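Local coordinates for Iron(III) ABC transporter, periplasmic iron-compound-binding protein (Vibrio cholerae, PDB 5GGY) that probably binds the iron(III) complex of the siderophore Desferal in the periplasm and delivers it to an ABC transporter for iron uptake, at residues G39-S44 against Q60-R65; Q135-M140 against G260-R265; S145-S150 against E187-S192; R166-T171 against I204-L209; Q213-G218 against M241-A246. One frame throughout, in Å; residues are numbered along the deposited sequence.

Contact 1 of 5, residues G39-S44 against Q60-R65; sequences GAPELS and QDIGTR
Carboxylate oxygen OE1 of E42 is gripped twice by R65: the backbone N donates to it over 3.0 Å, on the anti side of the carboxylate, and NE of the same R65 reaches OE1 at 2.8 Å in a salt bridge. NE comes from above the carboxylate plane, although OE1 lies close to the plane of the guanidinium, and the two flat groups are turned 63° apart. Beyond CG the E42 chain runs extended past T64, and CG of R65 rests on the P41 ring, CG to CG 3.6 Å. The second acid, D61, splits its two oxygens: OD2 takes the backbone N of L43 at 2.9 Å, while OD1 accepts from G63 N at 2.9 Å, closing an Asx turn. E42 N donates to G63 O at 3.0 Å. Ahead of these bonds strands 39-40 and 60-61, joined through helix 43-49 as a beta-alpha-beta unit, pair in parallel: A40 N donates to Q60 O at 3.0 Å and I62 N to A40 O at 3.1 Å. R65 also makes a cation-pi contact with W24. An acid on each segment accepts N-H groups of the other, so the turn after strand 60-61 and the start of helix 43-49 are held by carboxylates as well as by backbone bonds.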
# COMPACT_ATOMS: atom_id res chain seq x y z
N GLY A 39 -10.10 -25.32 -9.85
CA GLY A 39 -9.94 -26.21 -8.71
C GLY A 39 -9.46 -25.50 -7.45
O GLY A 39 -8.53 -24.70 -7.49
N ALA A 40 -10.13 -25.80 -6.34
CA ALA A 40 -9.81 -25.18 -5.05
C ALA A 40 -10.15 -26.15 -3.92
O ALA A 40 -10.99 -27.03 -4.10
CB ALA A 40 -10.58 -23.87 -4.89
N PRO A 41 -9.47 -26.01 -2.77
CA PRO A 41 -9.66 -26.98 -1.68
C PRO A 41 -10.73 -26.60 -0.66
O PRO A 41 -10.93 -25.41 -0.39
CB PRO A 41 -8.28 -27.02 -1.03
CG PRO A 41 -7.79 -25.61 -1.18
CD PRO A 41 -8.37 -25.08 -2.48
N GLU A 42 -11.40 -27.61 -0.10
CA GLU A 42 -12.33 -27.45 1.02
C GLU A 42 -13.30 -26.27 0.88
O GLU A 42 -13.34 -25.39 1.74
CB GLU A 42 -11.55 -27.32 2.33
CG GLU A 42 -10.64 -28.51 2.63
CD GLU A 42 -9.78 -28.29 3.86
OE1 GLU A 42 -8.55 -28.15 3.70
OE2 GLU A 42 -10.33 -28.28 4.98
N LEU A 43 -14.08 -26.28 -0.19
CA LEU A 43 -14.95 -25.15 -0.50
C LEU A 43 -16.08 -24.95 0.50
O LEU A 43 -16.46 -23.82 0.80
CB LEU A 43 -15.53 -25.31 -1.91
CG LEU A 43 -14.50 -25.24 -3.04
CD1 LEU A 43 -15.18 -25.14 -4.39
CD2 LEU A 43 -13.56 -24.06 -2.82
N SER A 44 -16.64 -26.05 1.02
CA SER A 44 -17.74 -25.94 1.96
C SER A 44 -17.24 -25.43 3.31
O SER A 44 -17.98 -24.78 4.05
CB SER A 44 -18.45 -27.28 2.13
OG SER A 44 -17.57 -28.26 2.63
N GLN A 60 -14.51 -26.46 -8.85
CA GLN A 60 -14.61 -27.80 -8.28
C GLN A 60 -13.72 -27.96 -7.06
O GLN A 60 -12.65 -27.35 -6.97
CB GLN A 60 -14.25 -28.86 -9.32
CG GLN A 60 -15.22 -28.96 -10.48
CD GLN A 60 -15.41 -30.38 -10.95
OE1 GLN A 60 -15.64 -31.29 -10.15
NE2 GLN A 60 -15.30 -30.60 -12.26
N ASP A 61 -14.17 -28.79 -6.12
CA ASP A 61 -13.39 -29.09 -4.92
C ASP A 61 -12.40 -30.22 -5.23
O ASP A 61 -12.79 -31.30 -5.66
CB ASP A 61 -14.32 -29.48 -3.77
CG ASP A 61 -13.61 -29.47 -2.42
OD1 ASP A 61 -12.52 -30.07 -2.31
OD2 ASP A 61 -14.15 -28.87 -1.47
N ILE A 62 -11.12 -29.95 -4.99
CA ILE A 62 -10.07 -30.91 -5.33
C ILE A 62 -9.45 -31.56 -4.10
O ILE A 62 -8.33 -32.09 -4.16
CB ILE A 62 -8.95 -30.24 -6.16
CG1 ILE A 62 -8.61 -28.86 -5.62
CG2 ILE A 62 -9.37 -30.14 -7.62
CD1 ILE A 62 -7.55 -28.85 -4.55
N GLY A 63 -10.16 -31.53 -2.98
CA GLY A 63 -9.69 -32.15 -1.76
C GLY A 63 -9.30 -31.16 -0.68
O GLY A 63 -9.73 -30.01 -0.71
N THR A 64 -8.49 -31.60 0.28
CA THR A 64 -8.06 -30.73 1.36
C THR A 64 -6.72 -30.06 1.04
O THR A 64 -6.00 -30.50 0.15
CB THR A 64 -7.94 -31.50 2.69
OG1 THR A 64 -6.89 -32.47 2.59
CG2 THR A 64 -9.25 -32.19 3.03
N ARG A 65 -6.41 -29.00 1.78
CA ARG A 65 -5.19 -28.22 1.55
C ARG A 65 -3.92 -29.03 1.81
O ARG A 65 -2.89 -28.80 1.19
CB ARG A 65 -5.20 -26.97 2.43
CG ARG A 65 -6.32 -25.99 2.12
CD ARG A 65 -6.60 -25.06 3.29
NE ARG A 65 -7.26 -25.76 4.39
CZ ARG A 65 -7.51 -25.22 5.57
NH1 ARG A 65 -7.17 -23.96 5.82
NH2 ARG A 65 -8.12 -25.93 6.52
O HOH W 1 -16.49 -29.06 -0.17

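Contact 2 of 5, residues Q135-M140 against G260-R265; sequences QKLEAM and GAMSLR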
# COMPACT_ATOMS: atom_id res chain seq x y z
N GLN A 135 -5.92 -1.05 -7.94
CA GLN A 135 -7.17 -0.42 -7.56
C GLN A 135 -7.69 -0.96 -6.23
O GLN A 135 -8.29 -0.22 -5.44
CB GLN A 135 -8.22 -0.61 -8.67
CG GLN A 135 -9.43 -1.45 -8.30
CD GLN A 135 -10.50 -0.66 -7.56
OE1 GLN A 135 -10.71 0.53 -7.83
NE2 GLN A 135 -11.18 -1.31 -6.62
N LYS A 136 -7.45 -2.24 -5.96
CA LYS A 136 -7.94 -2.86 -4.74
C LYS A 136 -7.05 -2.55 -3.55
O LYS A 136 -7.52 -2.44 -2.42
CB LYS A 136 -8.07 -4.37 -4.92
CG LYS A 136 -9.22 -4.77 -5.82
CD LYS A 136 -9.72 -6.17 -5.51
CE LYS A 136 -11.04 -6.46 -6.21
NZ LYS A 136 -11.60 -7.77 -5.79
N LEU A 137 -5.75 -2.39 -3.80
CA LEU A 137 -4.81 -2.00 -2.76
C LEU A 137 -5.00 -0.54 -2.38
O LEU A 137 -4.95 -0.19 -1.20
CB LEU A 137 -3.37 -2.25 -3.22
CG LEU A 137 -2.94 -3.71 -3.30
CD1 LEU A 137 -1.57 -3.83 -3.92
CD2 LEU A 137 -2.97 -4.34 -1.92
N GLU A 138 -5.21 0.30 -3.38
CA GLU A 138 -5.46 1.72 -3.16
C GLU A 138 -6.73 1.93 -2.35
O GLU A 138 -6.76 2.73 -1.42
CB GLU A 138 -5.57 2.47 -4.49
CG GLU A 138 -4.25 2.66 -5.22
CD GLU A 138 -4.43 3.17 -6.64
OE1 GLU A 138 -5.59 3.35 -7.06
OE2 GLU A 138 -3.42 3.38 -7.33
N ALA A 139 -7.78 1.19 -2.71
CA ALA A 139 -9.04 1.26 -1.99
C ALA A 139 -8.88 0.74 -0.57
O ALA A 139 -9.55 1.21 0.35
CB ALA A 139 -10.11 0.47 -2.73
N MET A 140 -7.99 -0.23 -0.40
CA MET A 140 -7.72 -0.82 0.90
C MET A 140 -7.07 0.18 1.85
O MET A 140 -7.50 0.34 3.00
CB MET A 140 -6.84 -2.06 0.75
CG MET A 140 -6.73 -2.89 2.02
SD MET A 140 -5.72 -4.37 1.81
CE MET A 140 -4.09 -3.66 1.66
N GLY A 260 -5.02 -13.64 2.05
CA GLY A 260 -4.24 -12.81 1.15
C GLY A 260 -4.31 -11.32 1.45
O GLY A 260 -4.55 -10.91 2.59
N ALA A 261 -4.10 -10.51 0.42
CA ALA A 261 -4.05 -9.06 0.55
C ALA A 261 -5.37 -8.46 1.00
O ALA A 261 -5.40 -7.57 1.86
CB ALA A 261 -3.61 -8.42 -0.76
N MET A 262 -6.47 -8.93 0.43
CA MET A 262 -7.78 -8.34 0.70
C MET A 262 -8.36 -8.81 2.03
O MET A 262 -9.31 -8.21 2.54
CB MET A 262 -8.75 -8.63 -0.44
CG MET A 262 -8.44 -7.87 -1.73
SD MET A 262 -8.45 -6.08 -1.55
CE MET A 262 -6.70 -5.72 -1.55
N SER A 263 -7.79 -9.87 2.59
CA SER A 263 -8.18 -10.34 3.91
C SER A 263 -7.79 -9.30 4.96
O SER A 263 -8.36 -9.26 6.05
CB SER A 263 -7.54 -11.69 4.24
OG SER A 263 -6.15 -11.54 4.47
N LEU A 264 -6.81 -8.48 4.63
CA LEU A 264 -6.38 -7.38 5.49
C LEU A 264 -7.48 -6.32 5.57
O LEU A 264 -7.74 -5.77 6.64
CB LEU A 264 -5.08 -6.76 4.97
CG LEU A 264 -3.92 -7.73 4.74
CD1 LEU A 264 -2.75 -7.01 4.07
CD2 LEU A 264 -3.49 -8.37 6.04
N ARG A 265 -8.12 -6.06 4.43
CA ARG A 265 -9.22 -5.10 4.37
C ARG A 265 -10.44 -5.62 5.12
O ARG A 265 -11.08 -4.88 5.86
CB ARG A 265 -9.60 -4.81 2.92
CG ARG A 265 -10.76 -3.82 2.77
CD ARG A 265 -11.44 -3.95 1.41
NE ARG A 265 -12.68 -3.17 1.35
CZ ARG A 265 -12.81 -2.01 0.73
NH1 ARG A 265 -11.78 -1.47 0.09
NH2 ARG A 265 -13.98 -1.38 0.74
O HOH W 2 -9.81 -2.96 -1.82
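In M140 the first torsion sets CG opposite the backbone N (chi1 -169°) and an extended chi2 carries SD across to the 260-265 segment, the bend at chi3 only turning CE; M262 instead folds at chi2 (-59°) and again at chi3, which turns its methyl CE back onto the helix 130-154. The two thioethers meet obliquely, M140 SD lying 3.8 Å from M262 CE. That methyl also sits 3.5 Å from the carbonyl O of K136 and against CD2 of L137, while M262 SD lies on CB of K136 with the two side chains nearly perpendicular. M140 also packs on the other segment: its SD is 3.2 Å from the carbonyl O of A261 and 4.0 Å from CB of L264, and its CG packs on CB of R265 at 3.6 Å, the two chains sliding past each other in opposite directions. A261 CB closes the apolar patch against L137 CD2. No clear direct hydrogen bond joins the segments. R265, extended from CG to NE, lays its guanidinium near A139. K136 sends its amine away, to a salt bridge with E32 of helix 24-32. Helices 112-126 and 24-32 cover the flanks through F120, I117 and E28. Two methionines thus pack the long helix 130-154 against the beginning of helix 262-276, consistent with the long connecting helix that spans the two lobes of this class of periplasmic binding protein.

Contact 3 of 5, residues S145-S150 against E187-S192; sequences SELKAS and EQLGLS
K148 of the long helix 130-154 lies along L189 and G190, where a Schellman motif ends helix 181-188: G190 has positive phi (84°), and its N donates to E187 O over 3.2 Å. Apolar contact is made by two leucines, CB of L147 touching CD1 of L189 at 3.8 Å, and both side chains also lie against T272 of helix 262-276, with L189 reaching L151 as well. Contact of a side chain with backbone is the work of K148. Its CG stands opposite the backbone N (chi1 175°) and the chain stays extended to the amine, so its methylenes lie alongside the L189-G190 peptide. CG comes to 3.3 Å from the carbonyl O of L189, with CB at 3.6 Å and CD at 3.8 Å from that same oxygen, so three successive carbons line one carbonyl. No hydrogen bond crosses between the segments. The second subunit borders this region, with S57 of that chain bonded to E187 OE1 and S44 of that chain packed on S145. At the helix end the aliphatic tail of K148 passes over glycine backbone, CE lying 3.8 Å from CA of G190.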
# COMPACT_ATOMS: atom_id res chain seq x y z
N SER A 145 -7.84 4.15 6.48
CA SER A 145 -7.90 5.50 7.03
C SER A 145 -9.31 5.85 7.49
O SER A 145 -9.49 6.49 8.52
CB SER A 145 -7.42 6.53 6.00
OG SER A 145 -6.08 6.28 5.61
N GLU A 146 -10.31 5.43 6.72
CA GLU A 146 -11.70 5.68 7.07
C GLU A 146 -12.06 4.99 8.38
O GLU A 146 -12.67 5.60 9.26
CB GLU A 146 -12.64 5.19 5.96
CG GLU A 146 -12.38 5.81 4.59
CD GLU A 146 -13.27 5.22 3.52
OE1 GLU A 146 -14.15 4.40 3.85
OE2 GLU A 146 -13.10 5.58 2.33
N LEU A 147 -11.68 3.73 8.51
CA LEU A 147 -11.97 2.95 9.70
C LEU A 147 -11.22 3.49 10.91
O LEU A 147 -11.75 3.50 12.03
CB LEU A 147 -11.61 1.48 9.48
CG LEU A 147 -12.33 0.78 8.33
CD1 LEU A 147 -11.77 -0.62 8.13
CD2 LEU A 147 -13.83 0.74 8.57
N LYS A 148 -9.99 3.92 10.69
CA LYS A 148 -9.18 4.51 11.75
C LYS A 148 -9.84 5.77 12.30
O LYS A 148 -9.86 6.00 13.51
CB LYS A 148 -7.77 4.82 11.25
CG LYS A 148 -6.91 5.55 12.27
CD LYS A 148 -5.45 5.62 11.85
CE LYS A 148 -4.62 6.34 12.90
NZ LYS A 148 -3.16 6.30 12.63
N ALA A 149 -10.37 6.58 11.40
CA ALA A 149 -11.06 7.81 11.77
C ALA A 149 -12.34 7.51 12.54
O ALA A 149 -12.70 8.22 13.48
CB ALA A 149 -11.38 8.64 10.53
N SER A 150 -13.03 6.44 12.13
CA SER A 150 -14.25 6.01 12.79
C SER A 150 -13.98 5.59 14.23
O SER A 150 -14.83 5.76 15.11
CB SER A 150 -14.90 4.86 12.01
OG SER A 150 -15.20 5.25 10.68
N GLU A 187 -2.15 -2.20 13.73
CA GLU A 187 -1.22 -1.09 13.55
C GLU A 187 -1.72 -0.11 12.49
O GLU A 187 -1.61 1.10 12.66
CB GLU A 187 0.17 -1.61 13.16
CG GLU A 187 0.84 -2.49 14.21
CD GLU A 187 2.14 -3.07 13.71
OE1 GLU A 187 2.55 -2.72 12.58
OE2 GLU A 187 2.75 -3.89 14.43
N GLN A 188 -2.26 -0.66 11.41
CA GLN A 188 -2.78 0.15 10.32
C GLN A 188 -4.06 0.88 10.73
O GLN A 188 -4.48 1.85 10.09
CB GLN A 188 -3.05 -0.73 9.10
CG GLN A 188 -2.97 -0.01 7.77
CD GLN A 188 -1.54 0.27 7.34
OE1 GLN A 188 -0.93 1.25 7.78
NE2 GLN A 188 -1.01 -0.57 6.47
N LEU A 189 -4.68 0.42 11.81
CA LEU A 189 -5.93 1.01 12.29
C LEU A 189 -5.67 2.04 13.38
O LEU A 189 -6.60 2.65 13.91
CB LEU A 189 -6.87 -0.08 12.81
CG LEU A 189 -8.30 -0.07 12.28
CD1 LEU A 189 -8.29 0.08 10.77
CD2 LEU A 189 -9.01 -1.35 12.69
N GLY A 190 -4.40 2.23 13.72
CA GLY A 190 -4.02 3.15 14.78
C GLY A 190 -4.09 2.52 16.16
O GLY A 190 -3.86 3.19 17.16
N LEU A 191 -4.40 1.23 16.21
CA LEU A 191 -4.54 0.52 17.47
C LEU A 191 -3.20 -0.01 17.98
O LEU A 191 -2.30 -0.32 17.19
CB LEU A 191 -5.53 -0.64 17.33
CG LEU A 191 -6.99 -0.25 17.05
CD1 LEU A 191 -7.77 -1.44 16.52
CD2 LEU A 191 -7.65 0.30 18.30
N SER A 192 -3.06 -0.12 19.30
CA SER A 192 -1.87 -0.68 19.91
C SER A 192 -2.15 -2.09 20.44
O SER A 192 -3.31 -2.49 20.55
CB SER A 192 -1.35 0.22 21.03
OG SER A 192 -2.40 0.63 21.89

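Contact 4 of 5, residues R166-T171 against I204-L209; sequences RFANPT and IVQKRL
L209 is the tight end of the contact: its N donates to the carbonyl O of T171 at 2.8 Å, and its side chain turns toward the 166-171 segment. With CG opposite the backbone N (chi1 179°), the leucine splits its two methyls between neighbours. CD2 presses on the carbonyl O of P170 at 3.2 Å, and CD1 meets the edge of the F167 ring near its plane, CE1 to CD1 4.0 Å. The ring is itself enclosed by aromatic company, stacked on F226 and edge-to-face with Y222, while V232 of helix 229-234 also touches it. The opposite end is looser. There Q206 reaches out extended, and its NE2 only brushes CB of A168 at 4.0 Å; the amide is held by the hydroxyl of S172. The CA atoms of A168 and Q206 stay 7.8 Å apart, against 4.9 Å for T171 and L209. R208 runs outward to a salt bridge with E211 and is poorly ordered. The turn on the first segment is fixed from within: N169 OD1 accepts both T171 N, at 2.7 Å, and T171 OG1, at 2.8 Å, an Asx turn with a second bond from the hydroxyl. A168 and N169 both face S172, a classic beta bulge at the corner where strand 161-167 hands over to strand 172-176. Strand 204-208 pairs antiparallel with strand 172-176, so the contact links a bulged hairpin to the neighbouring edge of the mixed sheet that forms the core of this lobe.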
# COMPACT_ATOMS: atom_id res chain seq x y z
N ARG A 166 -7.80 -16.47 18.47
CA ARG A 166 -8.80 -17.50 18.24
C ARG A 166 -8.71 -18.51 19.38
O ARG A 166 -7.66 -18.66 20.00
CB ARG A 166 -8.60 -18.21 16.89
CG ARG A 166 -8.85 -17.34 15.67
CD ARG A 166 -8.73 -18.17 14.40
NE ARG A 166 -8.73 -17.34 13.19
CZ ARG A 166 -9.80 -17.09 12.45
NH1 ARG A 166 -9.70 -16.33 11.37
NH2 ARG A 166 -10.97 -17.61 12.78
N PHE A 167 -9.81 -19.21 19.65
CA PHE A 167 -9.81 -20.22 20.69
C PHE A 167 -9.33 -21.57 20.17
O PHE A 167 -9.87 -22.09 19.20
CB PHE A 167 -11.22 -20.39 21.28
CG PHE A 167 -11.62 -19.29 22.22
CD1 PHE A 167 -11.15 -19.27 23.53
CD2 PHE A 167 -12.47 -18.29 21.81
CE1 PHE A 167 -11.53 -18.26 24.39
CE2 PHE A 167 -12.84 -17.27 22.67
CZ PHE A 167 -12.37 -17.26 23.96
N ALA A 168 -8.30 -22.12 20.80
CA ALA A 168 -7.85 -23.47 20.50
C ALA A 168 -8.85 -24.44 21.11
O ALA A 168 -9.23 -25.45 20.51
CB ALA A 168 -6.46 -23.72 21.05
N ASN A 169 -9.28 -24.10 22.31
CA ASN A 169 -10.32 -24.82 23.03
C ASN A 169 -10.79 -23.89 24.14
O ASN A 169 -10.28 -22.78 24.26
CB ASN A 169 -9.80 -26.16 23.55
CG ASN A 169 -8.64 -26.01 24.51
OD1 ASN A 169 -8.82 -25.59 25.65
ND2 ASN A 169 -7.45 -26.39 24.06
N PRO A 170 -11.78 -24.31 24.95
CA PRO A 170 -12.26 -23.40 25.99
C PRO A 170 -11.21 -22.97 27.02
O PRO A 170 -11.48 -22.04 27.76
CB PRO A 170 -13.37 -24.20 26.65
CG PRO A 170 -13.90 -25.05 25.56
CD PRO A 170 -12.70 -25.45 24.76
N THR A 171 -10.05 -23.62 27.05
CA THR A 171 -9.02 -23.23 28.01
C THR A 171 -7.69 -22.85 27.37
O THR A 171 -6.74 -22.51 28.07
CB THR A 171 -8.79 -24.34 29.06
OG1 THR A 171 -8.53 -25.59 28.41
CG2 THR A 171 -10.01 -24.48 29.95
N ILE A 204 0.96 -16.97 15.18
CA ILE A 204 0.21 -17.36 16.37
C ILE A 204 1.08 -18.04 17.43
O ILE A 204 2.01 -18.76 17.11
CB ILE A 204 -0.96 -18.31 16.02
CG1 ILE A 204 -0.46 -19.51 15.23
CG2 ILE A 204 -2.05 -17.58 15.27
CD1 ILE A 204 -1.49 -20.60 15.05
N VAL A 205 0.75 -17.79 18.69
CA VAL A 205 1.36 -18.52 19.79
C VAL A 205 0.25 -18.99 20.73
O VAL A 205 -0.73 -18.28 20.96
CB VAL A 205 2.39 -17.66 20.57
CG1 VAL A 205 1.74 -16.44 21.20
CG2 VAL A 205 3.11 -18.50 21.62
N GLN A 206 0.38 -20.21 21.23
CA GLN A 206 -0.67 -20.80 22.04
C GLN A 206 -0.49 -20.48 23.52
O GLN A 206 0.59 -20.68 24.09
CB GLN A 206 -0.74 -22.31 21.84
CG GLN A 206 -1.96 -22.96 22.46
CD GLN A 206 -2.11 -24.41 22.08
OE1 GLN A 206 -1.36 -24.93 21.25
NE2 GLN A 206 -3.08 -25.08 22.69
N LYS A 207 -1.56 -19.99 24.14
CA LYS A 207 -1.54 -19.62 25.55
C LYS A 207 -2.68 -20.25 26.32
O LYS A 207 -3.74 -20.53 25.76
CB LYS A 207 -1.60 -18.10 25.71
CG LYS A 207 -0.40 -17.35 25.17
CD LYS A 207 0.86 -17.73 25.93
CE LYS A 207 2.05 -16.91 25.47
NZ LYS A 207 3.31 -17.33 26.16
N ARG A 208 -2.46 -20.48 27.62
CA ARG A 208 -3.54 -20.85 28.52
C ARG A 208 -4.52 -19.68 28.59
O ARG A 208 -4.11 -18.53 28.50
CB ARG A 208 -3.01 -21.18 29.91
CG ARG A 208 -1.91 -22.24 29.94
CD ARG A 208 -1.40 -22.45 31.35
NE ARG A 208 -0.96 -21.20 31.97
CZ ARG A 208 0.30 -20.78 31.97
NH1 ARG A 208 1.25 -21.50 31.40
NH2 ARG A 208 0.61 -19.62 32.55
N LEU A 209 -5.81 -19.98 28.74
CA LEU A 209 -6.82 -18.93 28.78
C LEU A 209 -6.59 -17.98 29.96
O LEU A 209 -6.84 -16.78 29.85
CB LEU A 209 -8.23 -19.53 28.86
CG LEU A 209 -9.38 -18.52 28.93
CD1 LEU A 209 -9.40 -17.64 27.68
CD2 LEU A 209 -10.72 -19.21 29.13

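Contact 5 of 5, residues Q213-G218 against M241-A246; sequences QHVEQG and MPFVQA
M241, at the N-cap position of helix 242-245, crosses Q213 at about a right angle; its SD lies 3.9 Å from CG of Q213 and 3.8 Å from the backbone N of the same residue. The M241 chain bends at chi2 (-66°), which carries the sulfur round toward the 213-218 segment. P242 comes next and wedges its ring among three groups: CG sits 3.4 Å from OE2 of E216 and 3.7 Å from the carbonyl O of Q213, while CB faces the carbonyl O of V215. The E216 carboxylate comes across the ring because its chain is bent at chi2. Here the loop leading into strand 219-223 meets the short helix that precedes strand 249-252, two strands that pair in parallel in the mixed sheet, so the contact joins the connections at one end of that pair. F243 follows, with chi1 of 47° directing its ring in toward the sheet, where V220 and V249 touch it. V215 O approaches the ring edge in its plane, 3.5 Å from CD2, and V215 CB lies 3.9 Å from that same CD2. CB of M241 covers one face of the ring, offset toward the rim, and CB of F243 rests 3.5 Å from the carbonyl O of G218.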
# COMPACT_ATOMS: atom_id res chain seq x y z
N GLN A 213 -5.61 -12.84 31.82
CA GLN A 213 -5.78 -12.02 33.02
C GLN A 213 -4.85 -10.82 32.98
O GLN A 213 -5.15 -9.77 33.55
CB GLN A 213 -5.53 -12.83 34.29
CG GLN A 213 -6.70 -13.66 34.76
CD GLN A 213 -6.40 -14.40 36.05
OE1 GLN A 213 -7.05 -14.18 37.07
NE2 GLN A 213 -5.41 -15.28 36.00
N HIS A 214 -3.71 -10.97 32.30
CA HIS A 214 -2.74 -9.89 32.18
C HIS A 214 -3.24 -8.76 31.28
O HIS A 214 -2.55 -7.76 31.10
CB HIS A 214 -1.41 -10.43 31.65
CG HIS A 214 -0.53 -11.01 32.71
ND1 HIS A 214 0.11 -12.22 32.56
CD2 HIS A 214 -0.17 -10.55 33.93
CE1 HIS A 214 0.82 -12.48 33.65
NE2 HIS A 214 0.66 -11.48 34.50
N VAL A 215 -4.42 -8.93 30.71
CA VAL A 215 -5.02 -7.89 29.89
C VAL A 215 -5.97 -7.04 30.72
O VAL A 215 -7.19 -7.11 30.56
CB VAL A 215 -5.76 -8.48 28.67
CG1 VAL A 215 -6.10 -7.38 27.67
CG2 VAL A 215 -4.91 -9.55 28.00
N GLU A 216 -5.40 -6.25 31.62
CA GLU A 216 -6.15 -5.23 32.34
C GLU A 216 -6.48 -4.12 31.36
O GLU A 216 -7.52 -3.46 31.46
CB GLU A 216 -5.33 -4.68 33.51
CG GLU A 216 -4.86 -5.73 34.50
CD GLU A 216 -5.92 -6.08 35.53
OE1 GLU A 216 -6.63 -5.16 35.99
OE2 GLU A 216 -6.06 -7.27 35.87
N GLN A 217 -5.59 -3.93 30.40
CA GLN A 217 -5.66 -2.84 29.44
C GLN A 217 -6.61 -3.11 28.28
O GLN A 217 -6.28 -3.84 27.34
CB GLN A 217 -4.26 -2.53 28.91
CG GLN A 217 -3.46 -3.78 28.54
CD GLN A 217 -1.98 -3.62 28.81
OE1 GLN A 217 -1.37 -2.61 28.44
NE2 GLN A 217 -1.38 -4.61 29.46
N GLY A 218 -7.80 -2.54 28.36
CA GLY A 218 -8.68 -2.48 27.20
C GLY A 218 -9.34 -3.76 26.73
O GLY A 218 -9.95 -4.49 27.51
N MET A 241 -12.64 -12.39 34.01
CA MET A 241 -11.65 -11.64 33.25
C MET A 241 -11.88 -10.14 33.37
O MET A 241 -13.03 -9.68 33.36
CB MET A 241 -11.67 -12.05 31.78
CG MET A 241 -11.10 -13.43 31.52
SD MET A 241 -9.34 -13.51 31.88
CE MET A 241 -9.02 -15.25 31.59
N PRO A 242 -10.79 -9.36 33.50
CA PRO A 242 -10.86 -7.90 33.61
C PRO A 242 -11.58 -7.26 32.43
O PRO A 242 -12.40 -6.36 32.63
CB PRO A 242 -9.39 -7.48 33.65
CG PRO A 242 -8.66 -8.68 34.13
CD PRO A 242 -9.41 -9.86 33.58
N PHE A 243 -11.28 -7.72 31.22
CA PHE A 243 -11.89 -7.17 30.01
C PHE A 243 -13.33 -7.64 29.85
O PHE A 243 -14.13 -6.98 29.19
CB PHE A 243 -11.08 -7.56 28.78
CG PHE A 243 -10.71 -9.02 28.73
CD1 PHE A 243 -11.56 -9.95 28.17
CD2 PHE A 243 -9.49 -9.45 29.25
CE1 PHE A 243 -11.21 -11.29 28.12
CE2 PHE A 243 -9.14 -10.79 29.20
CZ PHE A 243 -10.00 -11.71 28.64
N VAL A 244 -13.66 -8.78 30.46
CA VAL A 244 -15.01 -9.32 30.39
C VAL A 244 -15.93 -8.56 31.32
O VAL A 244 -17.03 -8.14 30.94
CB VAL A 244 -15.03 -10.82 30.73
CG1 VAL A 244 -16.44 -11.28 31.06
CG2 VAL A 244 -14.45 -11.64 29.59
N GLN A 245 -15.49 -8.38 32.56
CA GLN A 245 -16.26 -7.64 33.55
C GLN A 245 -16.39 -6.17 33.18
O GLN A 245 -17.36 -5.51 33.55
CB GLN A 245 -15.63 -7.79 34.94
CG GLN A 245 -15.79 -9.16 35.55
CD GLN A 245 -15.04 -9.30 36.86
OE1 GLN A 245 -13.87 -8.91 36.96
NE2 GLN A 245 -15.70 -9.85 37.87
N ALA A 246 -15.40 -5.66 32.46
CA ALA A 246 -15.43 -4.27 32.01
C ALA A 246 -16.20 -4.14 30.70
O ALA A 246 -16.44 -3.03 30.22
CB ALA A 246 -14.01 -3.74 31.85

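Contacts 4 and 5 are neighbours, with centres 16 Å apart, and they touch where L209 O meets CE of M241 at 3.2 Å; both belong to the mixed sheet and its connections. Contact 1 is nearest contact 2 by centres (24 Å) and farthest from contact 5 (40 Å); its nearest atoms come within about 10 Å of contact 4. Contacts 2 and 3 share helix 130-154, their centres 15 Å apart, so that one long helix carries packing against helix 262-276 and against the end of helix 181-188. The structure is the apo form; contacts 1 and 4 lie in different lobes, between which such proteins generally bind their ligand.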